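Local coordinates for uncharacterized protein (Plasmodium falciparum, PDB 1ZSO) that is of unknown function but belongs to the UPF0587 family, whose members are generally assigned zinc binding, at the interface of chains A and B. Coordinates in Å, arbitrary orientation; residue numbers count along the deposited sequence, not the author numbering. Chains: chain A/B, hypothetical protein.

The interface of chains A and B. Residues chain A 55-59, 70; chain B 53, 55-59.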
# COMPACT_ATOMS: atom_id res chain seq x y z
N THR A 55 -2.90 -2.31 11.16
CA THR A 55 -3.81 -3.41 10.93
C THR A 55 -3.78 -3.96 9.48
O THR A 55 -4.47 -4.96 9.17
CB THR A 55 -5.28 -2.97 11.16
OG1 THR A 55 -5.56 -1.80 10.39
CG2 THR A 55 -5.57 -2.72 12.60
N ASP A 56 -3.09 -3.28 8.58
CA ASP A 56 -2.95 -3.78 7.18
C ASP A 56 -2.33 -5.17 7.14
O ASP A 56 -1.39 -5.46 7.85
CB ASP A 56 -2.15 -2.82 6.30
CG ASP A 56 -2.88 -1.47 6.08
OD1 ASP A 56 -4.10 -1.46 6.27
OD2 ASP A 56 -2.25 -0.45 5.69
N ILE A 57 -2.86 -6.04 6.31
CA ILE A 57 -2.39 -7.39 6.19
C ILE A 57 -2.02 -7.63 4.73
O ILE A 57 -2.90 -7.69 3.84
CB ILE A 57 -3.52 -8.40 6.56
CG1 ILE A 57 -3.98 -8.24 8.03
CG2 ILE A 57 -3.09 -9.83 6.27
CD1 ILE A 57 -5.30 -8.95 8.29
N LEU A 58 -0.71 -7.72 4.50
CA LEU A 58 -0.15 -8.11 3.23
C LEU A 58 0.63 -9.37 3.45
O LEU A 58 1.41 -9.46 4.38
CB LEU A 58 0.81 -7.04 2.72
CG LEU A 58 0.42 -5.57 2.83
CD1 LEU A 58 1.38 -4.69 2.03
CD2 LEU A 58 -1.00 -5.31 2.48
N GLU A 59 0.41 -10.35 2.59
CA GLU A 59 1.06 -11.64 2.71
C GLU A 59 2.46 -11.59 2.14
O GLU A 59 2.65 -11.20 1.00
CB GLU A 59 0.24 -12.70 2.00
CG GLU A 59 -1.10 -12.95 2.69
CD GLU A 59 -0.94 -13.68 4.04
OE1 GLU A 59 0.13 -14.31 4.25
OE2 GLU A 59 -1.88 -13.64 4.89
N MSE A 70 4.63 -3.31 2.11
CA MSE A 70 5.71 -3.85 1.32
C MSE A 70 5.98 -3.21 -0.01
O MSE A 70 5.14 -2.56 -0.61
CB MSE A 70 5.63 -5.36 1.12
CG MSE A 70 4.34 -6.04 1.03
SE MSE A 70 4.81 -8.05 1.02
CE MSE A 70 6.58 -7.97 0.84
N ARG B 53 -1.39 -6.61 -4.39
CA ARG B 53 -1.97 -7.94 -4.73
C ARG B 53 -3.44 -8.02 -4.37
O ARG B 53 -3.88 -7.39 -3.42
CB ARG B 53 -1.25 -9.04 -3.97
CG ARG B 53 0.18 -9.28 -4.45
CD ARG B 53 1.11 -9.44 -3.27
NE ARG B 53 0.98 -8.27 -2.38
CZ ARG B 53 1.69 -7.14 -2.51
NH1 ARG B 53 2.62 -7.05 -3.46
NH2 ARG B 53 1.48 -6.12 -1.67
N THR B 55 -4.96 -10.06 -2.76
CA THR B 55 -5.16 -10.68 -1.46
C THR B 55 -4.91 -9.69 -0.35
O THR B 55 -5.20 -10.00 0.81
CB THR B 55 -4.17 -11.86 -1.24
OG1 THR B 55 -2.87 -11.40 -1.49
CG2 THR B 55 -4.46 -13.05 -2.21
N ASP B 56 -4.36 -8.52 -0.69
CA ASP B 56 -4.04 -7.49 0.32
C ASP B 56 -5.32 -7.01 0.98
O ASP B 56 -6.34 -6.81 0.32
CB ASP B 56 -3.27 -6.31 -0.30
CG ASP B 56 -1.90 -6.69 -0.83
OD1 ASP B 56 -1.48 -7.83 -0.57
OD2 ASP B 56 -1.23 -5.85 -1.49
N ILE B 57 -5.28 -6.86 2.32
CA ILE B 57 -6.49 -6.49 3.10
C ILE B 57 -6.24 -5.21 3.87
O ILE B 57 -5.54 -5.22 4.88
CB ILE B 57 -6.90 -7.62 4.10
CG1 ILE B 57 -7.28 -8.89 3.33
CG2 ILE B 57 -8.08 -7.19 4.96
CD1 ILE B 57 -7.42 -10.14 4.21
N LEU B 58 -6.83 -4.11 3.40
CA LEU B 58 -6.73 -2.80 4.06
C LEU B 58 -8.11 -2.35 4.51
O LEU B 58 -9.03 -2.22 3.70
CB LEU B 58 -6.18 -1.74 3.12
CG LEU B 58 -5.03 -2.05 2.17
CD1 LEU B 58 -4.52 -0.77 1.49
CD2 LEU B 58 -3.85 -2.71 2.84
N GLU B 59 -8.24 -2.12 5.82
CA GLU B 59 -9.50 -1.72 6.40
C GLU B 59 -9.69 -0.23 6.13
O GLU B 59 -8.84 0.57 6.45
CB GLU B 59 -9.48 -2.00 7.90
CG GLU B 59 -9.33 -3.47 8.25
CD GLU B 59 -10.65 -4.27 8.18
OE1 GLU B 59 -11.76 -3.66 8.10
OE2 GLU B 59 -10.56 -5.53 8.23
O HOH W 1 -1.68 -10.11 0.57
O HOH W 2 -6.12 -2.33 7.76
O HOH W 3 2.29 -3.28 -1.79
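B:Asp56 OD2, a carboxylate oxygen, is gripped by two donors of B:Arg53. The backbone N of B:Arg53 comes from above the carboxylate plane, 3.0 Å from B:Asp56 OD2. The guanidinium B:Arg53 NH2 meets the syn lone pair of B:Asp56 OD2 at 2.7 Å in a salt bridge, bent to 117° at H. NE of B:Arg53 takes the syn lone pair of OD1. This side-on, two-nitrogen grip fixes the rotation of the carboxylate and would probably favour its charged form. Bends at chi2 and chi3 fold B:Arg53 back onto it. OD1 also holds water 1, which bridges to B:Thr55 OG1 and, across the interface, to the backbone N of A:Glu59. Water 2 does the same for A:Asp56 OD1, A:Thr55 OG1 and B:Glu59 N.

Between the waters, A:Ile57 and B:Ile57 form an antiparallel bridge. B:Ile57 N donates to A:Ile57 O at 2.9 Å, nearly straight (167° at H), and A:Ile57 N returns the bond to B:Ile57 O at 3.1 Å. A:Leu58 and B:Leu58 each set CG beside their backbone N (chi1 near -42°). The B:Leu58 side chain crosses A:Asp56 obliquely, with B:Leu58 CD2 3.6 Å from A:Asp56 CG; A:Leu58 meets B:Asp56 likewise. A:Leu58 CD2 and B:Leu58 CD2 meet tip to tip at 3.9 Å. NH2 of B:Arg53 also reaches the carbonyl O of A:Met70, a selenomethionine, through water 3. The patch joins the two copies about a two-fold axis, possibly as a dimer.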